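Oxidoreductase, NAD-binding/iron-sulfur cluster-binding protein (Nitratireductor pacificus pht-3B, PDB 6ZXU) is a cobalamin-dependent reductive dehalogenase carrying iron-sulfur clusters, and probably uses them to remove halogen from organohalide substrates by reduction. Local coordinates at residues I308-K313 and K414-Y419; W403-S408 and A418-A423. All blocks are in the same frame, centred on the assembly; numbering follows the deposited sequence.

Contact 1 (I308-K313 and K414-Y419); sequences IQRVAK and KPIEAY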
# COMPACT_ATOMS: atom_id res chain seq x y z
N ILE A 308 -9.41 14.04 24.89
CA ILE A 308 -8.31 13.70 24.01
C ILE A 308 -7.43 14.95 23.81
O ILE A 308 -7.87 15.89 23.21
CB ILE A 308 -8.81 13.19 22.64
CG1 ILE A 308 -9.61 11.93 22.77
CG2 ILE A 308 -7.61 12.96 21.75
CD1 ILE A 308 -10.32 11.49 21.49
N GLN A 309 -6.20 14.90 24.27
CA GLN A 309 -5.27 16.00 24.03
C GLN A 309 -4.56 15.81 22.71
O GLN A 309 -4.27 14.68 22.29
CB GLN A 309 -4.23 16.09 25.08
CG GLN A 309 -4.71 16.44 26.43
CD GLN A 309 -3.53 16.35 27.46
OE1 GLN A 309 -3.63 15.69 28.49
NE2 GLN A 309 -2.42 16.98 27.15
N ARG A 310 -4.31 16.91 22.01
CA ARG A 310 -3.52 16.92 20.78
C ARG A 310 -1.99 16.83 21.15
O ARG A 310 -1.57 17.26 22.20
CB ARG A 310 -3.86 18.15 19.92
CG ARG A 310 -5.22 18.04 19.28
CD ARG A 310 -5.65 19.33 18.64
NE ARG A 310 -4.79 19.70 17.53
CZ ARG A 310 -4.88 20.83 16.86
NH1 ARG A 310 -5.75 21.72 17.23
NH2 ARG A 310 -4.04 21.11 15.91
N VAL A 311 -1.25 16.14 20.29
CA VAL A 311 0.12 15.68 20.51
C VAL A 311 1.03 16.43 19.54
O VAL A 311 0.64 16.66 18.34
CB VAL A 311 0.20 14.13 20.19
CG1 VAL A 311 1.56 13.61 20.54
CG2 VAL A 311 -0.89 13.41 20.99
N ALA A 312 2.17 16.89 20.00
CA ALA A 312 3.15 17.47 19.11
C ALA A 312 3.59 16.41 18.02
O ALA A 312 3.73 15.23 18.35
CB ALA A 312 4.38 17.94 19.90
N LYS A 313 3.79 16.81 16.77
CA LYS A 313 4.45 15.93 15.79
C LYS A 313 5.81 15.42 16.30
O LYS A 313 6.23 14.35 15.99
CB LYS A 313 4.71 16.62 14.45
CG LYS A 313 3.65 16.40 13.46
CD LYS A 313 3.95 16.85 12.06
CE LYS A 313 4.81 15.81 11.39
NZ LYS A 313 4.84 16.23 9.93
N LYS A 414 5.61 25.35 15.24
CA LYS A 414 4.45 26.23 15.18
C LYS A 414 3.19 25.41 15.28
O LYS A 414 3.20 24.27 14.94
CB LYS A 414 4.44 27.00 13.88
CG LYS A 414 5.66 27.93 13.81
CD LYS A 414 5.72 28.68 12.52
CE LYS A 414 6.89 29.68 12.61
NZ LYS A 414 6.94 30.66 11.48
N PRO A 415 2.13 26.01 15.82
CA PRO A 415 0.87 25.34 15.94
C PRO A 415 0.39 24.89 14.59
O PRO A 415 0.72 25.54 13.56
CB PRO A 415 -0.06 26.42 16.52
CG PRO A 415 0.83 27.39 17.18
CD PRO A 415 2.08 27.41 16.33
N ILE A 416 -0.35 23.79 14.58
CA ILE A 416 -1.10 23.35 13.42
C ILE A 416 -2.55 23.68 13.69
O ILE A 416 -3.07 23.41 14.74
CB ILE A 416 -0.88 21.84 13.17
CG1 ILE A 416 0.56 21.61 12.68
CG2 ILE A 416 -1.87 21.28 12.18
CD1 ILE A 416 1.01 20.15 12.72
N GLU A 417 -3.22 24.24 12.70
CA GLU A 417 -4.63 24.53 12.77
C GLU A 417 -5.41 23.39 12.20
O GLU A 417 -4.93 22.66 11.32
CB GLU A 417 -4.98 25.77 11.93
CG GLU A 417 -4.27 27.05 12.41
CD GLU A 417 -4.51 27.37 13.88
OE1 GLU A 417 -3.50 27.69 14.63
OE2 GLU A 417 -5.73 27.28 14.29
N ALA A 418 -6.61 23.22 12.68
CA ALA A 418 -7.55 22.28 12.04
C ALA A 418 -8.15 22.92 10.78
O ALA A 418 -9.31 23.32 10.78
CB ALA A 418 -8.63 21.86 13.04
N TYR A 419 -7.41 22.94 9.69
CA TYR A 419 -7.77 23.77 8.58
C TYR A 419 -8.80 23.24 7.61
O TYR A 419 -9.34 24.02 6.83
CB TYR A 419 -6.48 24.24 7.85
CG TYR A 419 -5.46 23.13 7.64
CD1 TYR A 419 -5.66 22.17 6.68
CD2 TYR A 419 -4.30 23.09 8.39
CE1 TYR A 419 -4.73 21.14 6.48
CE2 TYR A 419 -3.37 22.12 8.21
CZ TYR A 419 -3.60 21.11 7.25
OH TYR A 419 -2.61 20.16 7.02
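R310 reaches across to the main chain of I416, where NH2 donates a hydrogen bond of 2.8 Å to O, the close part of the contact. The bond is bent, with 141° at the hydrogen, and NH2 stands above the carbonyl plane, while the oxygen lies at the edge of the guanidinium, tilted 17° from its plane. The arginine sends CG beside its own backbone N and then bends at chi3 (64°), which turns the guanidinium edge toward I416. NH2 also serves Y406 O and NE serves Y405 O, so the group is gripped by three carbonyls and its rotation is largely fixed. Deeper in, the packing is light: K313 CD meets I416 CD1 at 4.5 Å, and the lysine carries its NZ on to S482 O. The solvent side is loose by contrast. There the exposed E417 starts its side chain away from 308-313, and at 6.3 Å from R310 NH1 its OE2 may exert at most a modest pull. A leucine in place of R310 would probably leave the carbonyls of I416 and Y406 without NH2 and that of Y405 without NE. The arrangement is that of an arginine cross-linking two loops through main-chain carbonyls, one of them that of Y406, whose OH hydrogen-bonds the cobalamin.

Contact 2 (W403-S408 and A418-A423); sequences WMYYAS and AYHDYA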
# COMPACT_ATOMS: atom_id res chain seq x y z
N TRP A 403 -9.14 17.22 17.06
CA TRP A 403 -8.22 16.42 17.85
C TRP A 403 -7.45 15.39 16.96
O TRP A 403 -6.61 14.68 17.50
CB TRP A 403 -8.96 15.68 19.00
CG TRP A 403 -10.18 14.95 18.56
CD1 TRP A 403 -11.45 15.45 18.45
CD2 TRP A 403 -10.27 13.60 18.16
NE1 TRP A 403 -12.30 14.48 18.02
CE2 TRP A 403 -11.57 13.34 17.82
CE3 TRP A 403 -9.33 12.55 18.03
CZ2 TRP A 403 -12.00 12.08 17.42
CZ3 TRP A 403 -9.75 11.34 17.66
CH2 TRP A 403 -11.08 11.10 17.35
N MET A 404 -7.82 15.25 15.68
CA MET A 404 -7.13 14.33 14.73
C MET A 404 -5.87 15.02 14.10
O MET A 404 -5.01 14.34 13.55
CB MET A 404 -8.05 13.92 13.60
CG MET A 404 -9.27 13.11 14.04
SD MET A 404 -10.30 12.79 12.61
CE MET A 404 -11.57 11.74 13.32
N TYR A 405 -5.75 16.35 14.23
CA TYR A 405 -4.58 17.07 13.80
C TYR A 405 -3.55 17.07 14.89
O TYR A 405 -3.89 17.17 16.08
CB TYR A 405 -4.93 18.50 13.40
CG TYR A 405 -5.81 18.67 12.18
CD1 TYR A 405 -7.17 18.43 12.25
CD2 TYR A 405 -5.30 19.11 11.00
CE1 TYR A 405 -7.99 18.62 11.15
CE2 TYR A 405 -6.10 19.32 9.88
CZ TYR A 405 -7.43 19.11 9.95
OH TYR A 405 -8.21 19.33 8.88
N TYR A 406 -2.29 16.99 14.53
CA TYR A 406 -1.22 17.21 15.49
C TYR A 406 -1.28 18.63 16.07
O TYR A 406 -1.83 19.54 15.48
CB TYR A 406 0.14 17.04 14.84
CG TYR A 406 0.50 15.62 14.44
CD1 TYR A 406 0.88 14.71 15.39
CD2 TYR A 406 0.54 15.26 13.09
CE1 TYR A 406 1.19 13.41 14.99
CE2 TYR A 406 0.86 14.00 12.69
CZ TYR A 406 1.19 13.09 13.64
OH TYR A 406 1.58 11.81 13.26
N ALA A 407 -0.75 18.79 17.26
CA ALA A 407 -0.77 20.11 17.94
C ALA A 407 0.16 21.14 17.31
O ALA A 407 -0.17 22.32 17.18
CB ALA A 407 -0.45 19.94 19.40
N SER A 408 1.32 20.68 16.87
CA SER A 408 2.40 21.55 16.38
C SER A 408 3.34 20.74 15.48
O SER A 408 3.40 19.49 15.59
CB SER A 408 3.19 22.12 17.56
OG SER A 408 3.74 21.12 18.42
N ALA A 418 -6.61 23.22 12.68
CA ALA A 418 -7.55 22.28 12.04
C ALA A 418 -8.15 22.92 10.78
O ALA A 418 -9.31 23.32 10.78
CB ALA A 418 -8.63 21.86 13.04
N TYR A 419 -7.41 22.94 9.69
CA TYR A 419 -7.77 23.77 8.58
C TYR A 419 -8.80 23.24 7.61
O TYR A 419 -9.34 24.02 6.83
CB TYR A 419 -6.48 24.24 7.85
CG TYR A 419 -5.46 23.13 7.64
CD1 TYR A 419 -5.66 22.17 6.68
CD2 TYR A 419 -4.30 23.09 8.39
CE1 TYR A 419 -4.73 21.14 6.48
CE2 TYR A 419 -3.37 22.12 8.21
CZ TYR A 419 -3.60 21.11 7.25
OH TYR A 419 -2.61 20.16 7.02
N HIS A 420 -9.13 21.93 7.59
CA HIS A 420 -10.08 21.39 6.69
C HIS A 420 -11.17 20.63 7.46
O HIS A 420 -10.95 20.10 8.51
CB HIS A 420 -9.46 20.40 5.71
CG HIS A 420 -8.56 21.00 4.71
ND1 HIS A 420 -7.40 20.40 4.31
CD2 HIS A 420 -8.61 22.19 4.07
CE1 HIS A 420 -6.77 21.19 3.45
NE2 HIS A 420 -7.50 22.28 3.30
N ASP A 421 -12.32 20.52 6.84
CA ASP A 421 -13.52 19.91 7.43
C ASP A 421 -13.64 18.43 7.34
O ASP A 421 -14.29 17.84 8.16
CB ASP A 421 -14.73 20.52 6.73
CG ASP A 421 -14.98 22.04 7.12
OD1 ASP A 421 -14.51 22.45 8.20
OD2 ASP A 421 -15.59 22.77 6.27
N TYR A 422 -13.10 17.82 6.27
CA TYR A 422 -13.30 16.41 6.00
C TYR A 422 -11.98 15.69 5.77
O TYR A 422 -11.01 16.29 5.36
CB TYR A 422 -14.18 16.21 4.76
CG TYR A 422 -15.55 16.79 4.86
CD1 TYR A 422 -16.54 16.12 5.58
CD2 TYR A 422 -15.82 18.08 4.37
CE1 TYR A 422 -17.79 16.66 5.75
CE2 TYR A 422 -17.06 18.64 4.54
CZ TYR A 422 -18.03 17.93 5.21
OH TYR A 422 -19.26 18.43 5.37
N ALA A 423 -11.98 14.40 6.06
CA ALA A 423 -10.83 13.51 5.81
C ALA A 423 -11.29 12.42 4.89
O ALA A 423 -12.31 11.76 5.15
CB ALA A 423 -10.30 12.90 7.11
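The Y405 ring carries A418 on one face, with CA 3.6 Å above the plane and over its centre, a CH-pi contact only 6° off the ring normal; H420 O lies at its edge. The same ring turns an edge to the face of Y419 in a T-shaped pair, centroids 5.3 Å apart and planes at 75°, with CE2 of Y405 above the centre of the Y419 ring. Y419 in turn lays CD1 over the centre of the H420 imidazole, 3.4 Å above its plane. Y405 stands near the start of the connection between strands 394-399 and 422-429, neighbours in a four-stranded antiparallel sheet, and its ring packs against the end of that connection, where A418 centres an inverse gamma turn. At the far end of the ring, OH donates a 2.9 Å hydrogen bond to H420 O, tilted from the carbonyl plane. Y419 holds CG between its backbone N and carbonyl carbon (chi1 45°), a setting that stands its ring against the Y405 edge, and its OH bonds E483 OE1. The imidazole of H420 is fixed through ND1 by T520 OG1 and through NE2 by S473 OG.

How the contacts relate
Contacts 1 and 2 have centres 7 Å apart and share A418 and Y419, so the 414-423 run meets 308-313 through I416 and 403-408 through A418-H420. The two remaining segments also touch each other: V311 O lies 2.8 Å from A407 N, a probable hydrogen bond, and K313 CG packs at 3.3 Å on Y406 CD2. I416 adds its CB at 3.4 Å from Y406 O. Y406, next to Y405 in the chain, thus touches R310, K313 and I416 of contact 1. The side chain of K313 is about 7 Å from the cobalamin; that of Y405 lies farther off, about 11 Å, but about 4 Å from that of V484, a cobalamin-site residue, consistent with a second-shell place.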